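Local coordinates for protein methyltransferase (Thermus thermophilus, PDB 3TMA) that methylates the N2 atom of the guanosine at position 6 of tRNA(Phe), using S-adenosyl-L-methionine as methyl donor, at residues A[84-87]-A[92-95]; A[87-92]-A[130-135]; A[216-221]-A[229-234]; A[220-225]-A[254-259]. All blocks are in the same frame, centred on the assembly; numbering follows the deposited sequence.

Contact 1: A[84-87]-A[92-95]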
loop_
_atom_site.group_PDB
_atom_site.type_symbol
_atom_site.label_atom_id
_atom_site.label_comp_id
_atom_site.label_asym_id
_atom_site.label_seq_id
_atom_site.Cartn_x
_atom_site.Cartn_y
_atom_site.Cartn_z
ATOM N N LEU A 84 28.285 5.810 -5.897
ATOM C CA LEU A 84 29.050 4.712 -5.368
ATOM C C LEU A 84 29.810 5.273 -4.193
ATOM O O LEU A 84 30.491 6.280 -4.327
ATOM C CB LEU A 84 30.031 4.223 -6.441
ATOM C CG LEU A 84 30.396 2.747 -6.331
ATOM C CD1 LEU A 84 29.141 1.863 -6.526
ATOM C CD2 LEU A 84 31.475 2.435 -7.371
ATOM N N LEU A 85 29.610 4.697 -3.022
ATOM C CA LEU A 85 30.210 5.246 -1.826
ATOM C C LEU A 85 31.616 4.714 -1.691
ATOM O O LEU A 85 31.847 3.506 -1.800
ATOM C CB LEU A 85 29.382 4.884 -0.589
ATOM C CG LEU A 85 29.314 5.929 0.531
ATOM C CD1 LEU A 85 29.325 7.378 0.017
ATOM C CD2 LEU A 85 28.101 5.662 1.414
ATOM N N SER A 86 32.436 5.749 -1.544
ATOM C CA SER A 86 33.854 5.759 -1.445
ATOM C C SER A 86 34.101 5.432 -0.009
ATOM O O SER A 86 33.614 6.046 0.935
ATOM C CB SER A 86 34.419 7.136 -1.793
ATOM O OG SER A 86 33.979 8.117 -0.871
ATOM N N ARG A 87 34.870 4.337 0.111
ATOM C CA ARG A 87 35.222 3.588 1.345
ATOM C C ARG A 87 36.260 4.288 2.162
ATOM O O ARG A 87 36.371 4.145 3.360
ATOM C CB ARG A 87 35.850 2.260 1.001
ATOM C CG ARG A 87 35.170 1.431 -0.003
ATOM C CD ARG A 87 35.091 0.003 0.483
ATOM N NE ARG A 87 33.979 -0.716 -0.123
ATOM C CZ ARG A 87 34.119 -1.571 -1.125
ATOM N NH1 ARG A 87 35.327 -1.801 -1.607
ATOM N NH2 ARG A 87 33.062 -2.193 -1.635
ATOM N N GLY A 92 32.348 11.958 4.661
ATOM C CA GLY A 92 32.781 13.129 3.891
ATOM C C GLY A 92 32.190 13.121 2.482
ATOM O O GLY A 92 31.701 14.145 2.005
ATOM N N ALA A 93 32.166 11.955 1.846
ATOM C CA ALA A 93 31.641 11.868 0.489
ATOM C C ALA A 93 30.142 12.165 0.459
ATOM O O ALA A 93 29.678 12.877 -0.429
ATOM C CB ALA A 93 31.945 10.523 -0.119
ATOM N N LEU A 94 29.388 11.681 1.459
ATOM C CA LEU A 94 27.953 11.981 1.543
ATOM C C LEU A 94 27.704 13.467 1.743
ATOM O O LEU A 94 26.754 14.026 1.178
ATOM C CB LEU A 94 27.244 11.184 2.657
ATOM C CG LEU A 94 27.155 9.662 2.452
ATOM C CD1 LEU A 94 26.833 8.949 3.755
ATOM C CD2 LEU A 94 26.127 9.279 1.378
ATOM N N GLU A 95 28.487 14.081 2.636
ATOM C CA GLU A 95 28.335 15.512 2.924
ATOM C C GLU A 95 28.602 16.327 1.653
ATOM O O GLU A 95 27.796 17.194 1.298
ATOM C CB GLU A 95 29.319 15.915 4.024
ATOM C CG GLU A 95 29.212 17.348 4.477
ATOM C CD GLU A 95 30.516 17.839 5.137
ATOM O OE1 GLU A 95 31.247 16.986 5.712
ATOM O OE2 GLU A 95 30.835 19.061 5.017
#

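Contact 2: A[87-92]-A[130-135]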
loop_
_atom_site.group_PDB
_atom_site.type_symbol
_atom_site.label_atom_id
_atom_site.label_comp_id
_atom_site.label_asym_id
_atom_site.label_seq_id
_atom_site.Cartn_x
_atom_site.Cartn_y
_atom_site.Cartn_z
ATOM N N ARG A 87 34.870 4.337 0.111
ATOM C CA ARG A 87 35.222 3.588 1.345
ATOM C C ARG A 87 36.260 4.288 2.162
ATOM O O ARG A 87 36.371 4.145 3.360
ATOM C CB ARG A 87 35.850 2.260 1.001
ATOM C CG ARG A 87 35.170 1.431 -0.003
ATOM C CD ARG A 87 35.091 0.003 0.483
ATOM N NE ARG A 87 33.979 -0.716 -0.123
ATOM C CZ ARG A 87 34.119 -1.571 -1.125
ATOM N NH1 ARG A 87 35.327 -1.801 -1.607
ATOM N NH2 ARG A 87 33.062 -2.193 -1.635
ATOM N N GLU A 88 37.083 4.995 1.445
ATOM C CA GLU A 88 37.710 6.207 1.947
ATOM C C GLU A 88 36.621 7.227 2.340
ATOM O O GLU A 88 35.777 7.587 1.517
ATOM C CB GLU A 88 38.634 6.798 0.864
ATOM C CG GLU A 88 39.905 5.980 0.610
ATOM C CD GLU A 88 40.973 6.738 -0.178
ATOM O OE1 GLU A 88 41.246 7.915 0.139
ATOM O OE2 GLU A 88 41.569 6.141 -1.097
ATOM N N ASP A 89 36.612 7.630 3.611
ATOM C CA ASP A 89 35.813 8.757 4.091
ATOM C C ASP A 89 34.373 8.781 3.565
ATOM O O ASP A 89 33.967 9.723 2.882
ATOM C CB ASP A 89 36.536 10.074 3.783
ATOM C CG ASP A 89 35.821 11.293 4.370
ATOM O OD1 ASP A 89 35.053 11.152 5.362
ATOM O OD2 ASP A 89 36.022 12.401 3.819
ATOM N N PRO A 90 33.593 7.737 3.876
ATOM C CA PRO A 90 32.244 7.709 3.337
ATOM C C PRO A 90 31.377 8.859 3.856
ATOM O O PRO A 90 30.563 9.401 3.089
ATOM C CB PRO A 90 31.689 6.333 3.778
ATOM C CG PRO A 90 32.676 5.815 4.823
ATOM C CD PRO A 90 33.995 6.443 4.460
ATOM N N LEU A 91 31.559 9.270 5.110
ATOM C CA LEU A 91 30.744 10.394 5.624
ATOM C C LEU A 91 31.064 11.708 4.905
ATOM O O LEU A 91 30.159 12.478 4.598
ATOM C CB LEU A 91 30.826 10.566 7.146
ATOM C CG LEU A 91 30.399 9.347 7.989
ATOM C CD1 LEU A 91 30.697 9.518 9.495
ATOM C CD2 LEU A 91 28.921 9.014 7.759
ATOM N N GLY A 92 32.348 11.958 4.661
ATOM C CA GLY A 92 32.781 13.129 3.891
ATOM C C GLY A 92 32.190 13.121 2.482
ATOM O O GLY A 92 31.701 14.145 2.005
ATOM N N GLU A 130 22.861 11.318 9.553
ATOM C CA GLU A 130 21.937 12.420 9.818
ATOM C C GLU A 130 22.640 13.638 10.392
ATOM O O GLU A 130 22.354 14.793 10.012
ATOM C CB GLU A 130 20.779 11.977 10.720
ATOM C CG GLU A 130 19.939 10.850 10.029
ATOM C CD GLU A 130 18.860 10.227 10.961
ATOM O OE1 GLU A 130 18.805 10.625 12.139
ATOM O OE2 GLU A 130 18.084 9.329 10.517
ATOM N N ARG A 131 23.551 13.427 11.311
ATOM C CA ARG A 131 24.221 14.583 11.896
ATOM C C ARG A 131 25.111 15.281 10.881
ATOM O O ARG A 131 25.042 16.499 10.727
ATOM C CB ARG A 131 25.019 14.225 13.144
ATOM C CG ARG A 131 25.943 15.355 13.602
ATOM C CD ARG A 131 26.362 15.116 15.025
ATOM N NE ARG A 131 27.373 14.079 15.142
ATOM C CZ ARG A 131 28.680 14.322 15.142
ATOM N NH1 ARG A 131 29.543 13.321 15.333
ATOM N NH2 ARG A 131 29.124 15.579 15.013
ATOM N N ARG A 132 25.952 14.512 10.184
ATOM C CA ARG A 132 26.911 15.114 9.245
ATOM C C ARG A 132 26.190 15.852 8.066
ATOM O O ARG A 132 26.461 17.020 7.778
ATOM C CB ARG A 132 27.859 14.042 8.697
ATOM C CG ARG A 132 28.813 14.574 7.579
ATOM C CD ARG A 132 30.054 15.280 8.186
ATOM N NE ARG A 132 30.815 14.331 8.994
ATOM C CZ ARG A 132 31.978 13.809 8.618
ATOM N NH1 ARG A 132 32.534 14.181 7.464
ATOM N NH2 ARG A 132 32.567 12.901 9.379
ATOM N N VAL A 133 25.218 15.186 7.467
ATOM C CA VAL A 133 24.422 15.780 6.385
ATOM C C VAL A 133 23.555 16.969 6.872
ATOM O O VAL A 133 23.650 18.044 6.321
ATOM C CB VAL A 133 23.616 14.719 5.634
ATOM C CG1 VAL A 133 22.596 15.378 4.624
ATOM C CG2 VAL A 133 24.601 13.769 4.860
ATOM N N GLY A 134 22.807 16.779 7.951
ATOM C CA GLY A 134 21.980 17.826 8.541
ATOM C C GLY A 134 22.727 19.084 8.957
ATOM O O GLY A 134 22.256 20.198 8.698
ATOM N N GLU A 135 23.882 18.926 9.602
ATOM C CA GLU A 135 24.648 20.096 10.015
ATOM C C GLU A 135 25.216 20.825 8.815
ATOM O O GLU A 135 25.218 22.050 8.824
ATOM C CB GLU A 135 25.751 19.772 11.043
ATOM C CG GLU A 135 25.151 19.359 12.400
ATOM C CD GLU A 135 26.178 19.064 13.485
ATOM O OE1 GLU A 135 27.366 18.731 13.175
ATOM O OE2 GLU A 135 25.773 19.143 14.668
#

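Contact 3: A[216-221]-A[229-234]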
loop_
_atom_site.group_PDB
_atom_site.type_symbol
_atom_site.label_atom_id
_atom_site.label_comp_id
_atom_site.label_asym_id
_atom_site.label_seq_id
_atom_site.Cartn_x
_atom_site.Cartn_y
_atom_site.Cartn_z
ATOM N N THR A 216 -13.168 -0.010 4.501
ATOM C CA THR A 216 -11.997 0.306 3.649
ATOM C C THR A 216 -11.969 -0.333 2.267
ATOM O O THR A 216 -11.751 0.374 1.250
ATOM C CB THR A 216 -10.674 -0.002 4.353
ATOM O OG1 THR A 216 -10.611 0.743 5.580
ATOM C CG2 THR A 216 -9.483 0.393 3.451
ATOM N N ILE A 217 -12.252 -1.639 2.199
ATOM C CA ILE A 217 -12.239 -2.328 0.903
ATOM C C ILE A 217 -13.371 -1.842 -0.029
ATOM O O ILE A 217 -13.121 -1.566 -1.218
ATOM C CB ILE A 217 -12.322 -3.845 1.068
ATOM C CG1 ILE A 217 -10.996 -4.380 1.611
ATOM C CG2 ILE A 217 -12.569 -4.514 -0.267
ATOM C CD1 ILE A 217 -11.129 -5.831 2.180
ATOM N N ALA A 218 -14.580 -1.674 0.524
ATOM C CA ALA A 218 -15.707 -1.145 -0.264
ATOM C C ALA A 218 -15.441 0.261 -0.817
ATOM O O ALA A 218 -15.794 0.552 -1.969
ATOM C CB ALA A 218 -17.045 -1.149 0.569
ATOM N N LEU A 219 -14.846 1.135 0.003
ATOM C CA LEU A 219 -14.620 2.506 -0.408
ATOM C C LEU A 219 -13.544 2.507 -1.479
ATOM O O LEU A 219 -13.643 3.279 -2.432
ATOM C CB LEU A 219 -14.152 3.365 0.810
ATOM C CG LEU A 219 -15.169 3.453 1.975
ATOM C CD1 LEU A 219 -14.512 3.989 3.272
ATOM C CD2 LEU A 219 -16.338 4.347 1.582
ATOM N N GLU A 220 -12.453 1.736 -1.275
ATOM C CA GLU A 220 -11.405 1.641 -2.303
ATOM C C GLU A 220 -11.955 1.159 -3.656
ATOM O O GLU A 220 -11.641 1.738 -4.746
ATOM C CB GLU A 220 -10.233 0.774 -1.840
ATOM C CG GLU A 220 -9.030 0.777 -2.832
ATOM C CD GLU A 220 -8.246 2.137 -2.893
ATOM O OE1 GLU A 220 -8.462 3.037 -2.053
ATOM O OE2 GLU A 220 -7.420 2.301 -3.805
ATOM N N ALA A 221 -12.785 0.121 -3.597
ATOM C CA ALA A 221 -13.417 -0.412 -4.793
ATOM C C ALA A 221 -14.319 0.658 -5.479
ATOM O O ALA A 221 -14.266 0.848 -6.702
ATOM C CB ALA A 221 -14.269 -1.643 -4.416
ATOM N N SER A 229 -20.174 0.228 -11.280
ATOM C CA SER A 229 -20.002 -1.059 -10.591
ATOM C C SER A 229 -20.850 -1.052 -9.311
ATOM O O SER A 229 -20.547 -0.292 -8.373
ATOM C CB SER A 229 -18.535 -1.284 -10.191
ATOM O OG SER A 229 -17.771 -1.850 -11.251
ATOM N N PRO A 230 -21.856 -1.941 -9.237
ATOM C CA PRO A 230 -22.535 -2.166 -7.949
ATOM C C PRO A 230 -21.566 -2.717 -6.873
ATOM O O PRO A 230 -20.782 -3.617 -7.154
ATOM C CB PRO A 230 -23.598 -3.220 -8.287
ATOM C CG PRO A 230 -23.832 -3.043 -9.843
ATOM C CD PRO A 230 -22.414 -2.770 -10.328
ATOM N N VAL A 231 -21.546 -2.098 -5.697
ATOM C CA VAL A 231 -20.648 -2.532 -4.598
ATOM C C VAL A 231 -21.511 -2.897 -3.395
ATOM O O VAL A 231 -22.376 -2.111 -2.997
ATOM C CB VAL A 231 -19.668 -1.432 -4.158
ATOM C CG1 VAL A 231 -18.819 -1.917 -2.942
ATOM C CG2 VAL A 231 -18.747 -1.078 -5.321
ATOM N N TYR A 232 -21.361 -4.135 -2.919
ATOM C CA TYR A 232 -22.114 -4.666 -1.780
ATOM C C TYR A 232 -21.082 -4.872 -0.660
ATOM O O TYR A 232 -19.934 -5.229 -0.940
ATOM C CB TYR A 232 -22.722 -6.047 -2.170
ATOM C CG TYR A 232 -23.754 -5.961 -3.292
ATOM C CD1 TYR A 232 -25.105 -5.772 -3.005
ATOM C CD2 TYR A 232 -23.382 -6.143 -4.633
ATOM C CE1 TYR A 232 -26.064 -5.684 -4.049
ATOM C CE2 TYR A 232 -24.327 -6.105 -5.660
ATOM C CZ TYR A 232 -25.647 -5.844 -5.367
ATOM O OH TYR A 232 -26.542 -5.772 -6.410
ATOM N N ALA A 233 -21.473 -4.647 0.591
ATOM C CA ALA A 233 -20.520 -4.726 1.670
ATOM C C ALA A 233 -21.275 -5.140 2.900
ATOM O O ALA A 233 -22.348 -4.597 3.180
ATOM C CB ALA A 233 -19.849 -3.357 1.895
ATOM N N GLY A 234 -20.711 -6.079 3.667
ATOM C CA GLY A 234 -21.460 -6.632 4.774
ATOM C C GLY A 234 -20.642 -6.720 6.034
ATOM O O GLY A 234 -19.409 -6.904 5.985
#

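Contact 4: A[220-225]-A[254-259]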
loop_
_atom_site.group_PDB
_atom_site.type_symbol
_atom_site.label_atom_id
_atom_site.label_comp_id
_atom_site.label_asym_id
_atom_site.label_seq_id
_atom_site.Cartn_x
_atom_site.Cartn_y
_atom_site.Cartn_z
ATOM N N GLU A 220 -12.453 1.736 -1.275
ATOM C CA GLU A 220 -11.405 1.641 -2.303
ATOM C C GLU A 220 -11.955 1.159 -3.656
ATOM O O GLU A 220 -11.641 1.738 -4.746
ATOM C CB GLU A 220 -10.233 0.774 -1.840
ATOM C CG GLU A 220 -9.030 0.777 -2.832
ATOM C CD GLU A 220 -8.246 2.137 -2.893
ATOM O OE1 GLU A 220 -8.462 3.037 -2.053
ATOM O OE2 GLU A 220 -7.420 2.301 -3.805
ATOM N N ALA A 221 -12.785 0.121 -3.597
ATOM C CA ALA A 221 -13.417 -0.412 -4.793
ATOM C C ALA A 221 -14.319 0.658 -5.479
ATOM O O ALA A 221 -14.266 0.848 -6.702
ATOM C CB ALA A 221 -14.269 -1.643 -4.416
ATOM N N ALA A 222 -15.203 1.289 -4.704
ATOM C CA ALA A 222 -16.138 2.298 -5.272
ATOM C C ALA A 222 -15.380 3.466 -5.874
ATOM O O ALA A 222 -15.666 3.886 -7.003
ATOM C CB ALA A 222 -17.132 2.804 -4.217
ATOM N N SER A 223 -14.346 3.923 -5.168
ATOM C CA SER A 223 -13.569 5.076 -5.604
ATOM C C SER A 223 -12.816 4.749 -6.898
ATOM O O SER A 223 -12.669 5.597 -7.763
ATOM C CB SER A 223 -12.597 5.490 -4.493
ATOM O OG SER A 223 -11.581 6.357 -4.974
ATOM N N THR A 224 -12.363 3.502 -7.035
ATOM C CA THR A 224 -11.593 3.070 -8.217
ATOM C C THR A 224 -12.475 2.718 -9.427
ATOM O O THR A 224 -12.143 3.060 -10.557
ATOM C CB THR A 224 -10.761 1.800 -7.886
ATOM O OG1 THR A 224 -9.885 2.100 -6.790
ATOM C CG2 THR A 224 -9.932 1.368 -9.130
ATOM N N LEU A 225 -13.556 1.987 -9.194
ATOM C CA LEU A 225 -14.382 1.444 -10.289
ATOM C C LEU A 225 -15.463 2.433 -10.772
ATOM O O LEU A 225 -15.949 2.344 -11.931
ATOM C CB LEU A 225 -15.059 0.140 -9.821
ATOM C CG LEU A 225 -14.088 -0.976 -9.435
ATOM C CD1 LEU A 225 -14.853 -2.207 -8.839
ATOM C CD2 LEU A 225 -13.296 -1.371 -10.711
ATOM N N SER A 254 -21.674 7.236 -2.185
ATOM C CA SER A 254 -22.861 6.778 -1.537
ATOM C C SER A 254 -23.649 5.680 -2.197
ATOM O O SER A 254 -24.600 5.283 -1.618
ATOM C CB SER A 254 -23.805 7.930 -1.283
ATOM O OG SER A 254 -23.233 8.928 -0.502
ATOM N N TRP A 255 -23.276 5.211 -3.386
ATOM C CA TRP A 255 -24.001 4.117 -3.959
ATOM C C TRP A 255 -23.634 2.760 -3.335
ATOM O O TRP A 255 -24.219 1.818 -3.675
ATOM C CB TRP A 255 -23.785 4.081 -5.447
ATOM C CG TRP A 255 -22.389 3.876 -5.868
ATOM C CD1 TRP A 255 -21.765 2.712 -6.095
ATOM C CD2 TRP A 255 -21.440 4.890 -6.116
ATOM N NE1 TRP A 255 -20.497 2.922 -6.494
ATOM C CE2 TRP A 255 -20.261 4.262 -6.496
ATOM C CE3 TRP A 255 -21.474 6.276 -6.060
ATOM C CZ2 TRP A 255 -19.139 4.956 -6.827
ATOM C CZ3 TRP A 255 -20.354 6.963 -6.385
ATOM C CH2 TRP A 255 -19.205 6.309 -6.759
ATOM N N ILE A 256 -22.657 2.684 -2.453
ATOM C CA ILE A 256 -22.305 1.378 -1.842
ATOM C C ILE A 256 -23.496 0.887 -0.995
ATOM O O ILE A 256 -24.052 1.664 -0.212
ATOM C CB ILE A 256 -21.097 1.506 -0.922
ATOM C CG1 ILE A 256 -19.849 1.888 -1.751
ATOM C CG2 ILE A 256 -20.862 0.178 -0.171
ATOM C CD1 ILE A 256 -18.725 2.523 -0.860
ATOM N N ARG A 257 -23.859 -0.396 -1.126
ATOM C CA ARG A 257 -24.945 -0.961 -0.334
ATOM C C ARG A 257 -24.313 -1.636 0.847
ATOM O O ARG A 257 -23.782 -2.765 0.706
ATOM C CB ARG A 257 -25.724 -1.982 -1.167
ATOM C CG ARG A 257 -26.865 -2.738 -0.401
ATOM C CD ARG A 257 -27.825 -3.485 -1.393
ATOM N NE ARG A 257 -28.721 -4.442 -0.729
ATOM C CZ ARG A 257 -29.876 -4.082 -0.158
ATOM N NH1 ARG A 257 -30.245 -2.802 -0.142
ATOM N NH2 ARG A 257 -30.645 -4.987 0.431
ATOM N N PHE A 258 -24.325 -0.959 1.999
ATOM C CA PHE A 258 -23.823 -1.556 3.251
ATOM C C PHE A 258 -24.980 -2.260 3.972
ATOM O O PHE A 258 -26.021 -1.662 4.224
ATOM C CB PHE A 258 -23.249 -0.510 4.221
ATOM C CG PHE A 258 -21.950 0.137 3.746
ATOM C CD1 PHE A 258 -20.737 -0.503 3.925
ATOM C CD2 PHE A 258 -21.968 1.391 3.154
ATOM C CE1 PHE A 258 -19.526 0.084 3.510
ATOM C CE2 PHE A 258 -20.774 1.996 2.708
ATOM C CZ PHE A 258 -19.560 1.343 2.873
ATOM N N LEU A 259 -24.741 -3.477 4.426
ATOM C CA LEU A 259 -25.819 -4.281 4.987
ATOM C C LEU A 259 -25.306 -5.054 6.193
ATOM O O LEU A 259 -24.164 -5.527 6.199
ATOM C CB LEU A 259 -26.275 -5.252 3.897
ATOM C CG LEU A 259 -27.709 -5.656 3.609
ATOM C CD1 LEU A 259 -28.707 -4.450 3.459
ATOM C CD2 LEU A 259 -27.701 -6.568 2.367
#

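Contact 1: A[84-87]-A[92-95]
Ser86 carries OG between its own backbone N and carbonyl carbon (chi1 63°), which presents the hydroxyl to Ala93, while Leu94 sets CG opposite its carbonyl carbon (chi1 -67°) and so leans its branches back to Leu85. The polar end lies tight against the helix: Ser86 OG is 3.2 Å from Ala93 CB, a close nonbonded contact of a hydroxyl oxygen with a methyl group. The hydroxyl is satisfied instead within its own turn, by a hydrogen bond with Glu88 O. The apolar part is a crossing of two leucines at about a right angle. Leu85 CD1 does most of the touching, reaching Leu94 CD2 at 4.0 Å and Ala93 CB at 4.1 Å, and Leu85 CD2 lies 4.1 Å from Leu94 CD2. Both leucines also touch Ala163 of strand 162-168, which places the pair between helix 90-99 and the sheet, whereas Ser86 borders it. Backbone hydrogen bonding of Leu85 with Glu161 holds the start of the loop, just after strand 76-84. This is the short connection from strand 76-84 into helix 90-99, with the helix packed against the sheet, in the THUMP region of this tRNA methyltransferase.

Contact 2: A[87-92]-A[130-135]
Leu91 lays its CB over one face of the Arg132 guanidinium, 3.6 Å above the plane and displaced toward the rim. The overlap is confirmed atom by atom: Leu91 CB is equally near Arg132 CZ and Arg132 NH2, at 3.7 Å, and Leu91 CD1 follows at 3.9 Å from NH2. Bends at chi2 (83°) and chi3 fold the Arg132 chain and bring the guanidinium against Leu91, by the start of the other helix; the two side chains cross at about a right angle. There Arg132 NH1 comes within 3.6 Å of Gly92 N, obliquely and without bonding. The same amide is taken by Asp89, the N-cap residue: Gly92 N donates to Asp89 OD1 at 2.9 Å (N-H...O 142°), meeting the oxygen 55° out of the carboxylate plane. Asp89 OD1 and Arg132 NH1 stay 4.5 Å apart, too far for a salt bridge, though their opposite charges probably attract. Asp89 OD2 pairs instead with Arg96, while Arg132 has a long, weak ion pair with Glu95 and a phosphate ion close by, probably from the crystallisation liquor. Leu91 further packs on Glu128 and Val129, which seats the first turn of helix 90-99 on helix 126-141; the latter rests, through Glu130 and Val133, on Val114 of strand 112-119, an edge strand of the THUMP-side sheet.

Contact 3: A[216-221]-A[229-234]
Val231, at the start of its strand, turns CG1 opposite its backbone N (chi1 176°), and this branch bears on the helix: Val231 CG1 is 4.0 Å from Ala218 CB and equally far from Ala218 O. Next in line, Tyr232 directs its side chain away from the helix, as alternation along a strand requires, and its backbone bonds to Val207 and Asp209 on the neighbouring strand. Here the topology explains the pairing. Strand 207-209, helix 216-225 and strand 231-235 form a beta-alpha-beta unit of the Rossmann-fold methyltransferase domain, its two strands parallel neighbours in the sheet, and the helix lies over the sheet with Ala218 and Ala221 facing strand 231-235. Thr216, at the start of this helix, is one of the residues inferred from relatives to bind S-adenosyl-L-methionine. Ala233 then returns to the helix side, its CB 3.8 Å from Ala218 CB. With only methyl groups in between, the backbones come close, the CA atoms of Ala218 and Ala233 standing 6.3 Å apart. Phe258 of strand 257-260 packs against Ala218 and also against Ala233.

Contact 4: A[220-225]-A[254-259]
The Trp255 indole receives Ala222 O at its edge, near the ring plane, with Trp255 CZ2 3.6 Å from that oxygen; the Ala222 methyl lies well off the plane, beside CZ2, CE2 and NE1, with Ala222 CB 3.9 Å from Trp255 CZ2. Within 254-259, the Phe258 ring has Ile256 CG2 over one face, 3.4 Å above the plane and offset toward the rim. Trp255 holds CG between its backbone N and carbonyl carbon (chi1 62°), which folds the indole back to the helix although the side chain does not start out toward it. Ile256 divides its branches: with CG1 opposite the carbonyl carbon (chi1 -65°), Ile256 CD1 reaches Ala222 CB at 3.7 Å, while CG2 is left to Phe258. The Ala222 methyl thus touches both the indole and the isoleucine. On the helix, Glu220 O accepts twice, from Thr224 N at 3.0 Å and from Thr224 OG1 at 2.7 Å, the two donors arriving from opposite faces of the carbonyl plane and the hydroxyl tilted 30° from it. The OG1 bond, with Gln193 on helix 189-198 as a second partner, holds the hydroxyl in its rotation. Ile256 also packs on Val231 of strand 231-235, and Phe258 on Ala244 and Ala248 of helix 238-250, so the C-terminal part of helix 216-225 sits beside the approach to strand 257-260, an edge strand of the methyltransferase sheet.

Overall arrangement
The four contacts form two clusters on opposite sides of the chain's centre, with centres about 50 Å apart. Contacts 1 and 2 share helix 90-99 in the THUMP region and are partly buried; there leucine packing mixes with a hydroxyl, an N-cap carboxylate and an arginine. Contacts 3 and 4 share helix 216-225 in the methyltransferase domain, are buried, and rest on alanine methyls against aliphatic and aromatic groups. Their centres are about 4 Å apart, because strands 231-235 and 257-260 are neighbours in one sheet, joined by probable backbone hydrogen bonds. The chemistry thus turns from polar-edged to apolar between the peripheral helices and the Rossmann-fold core.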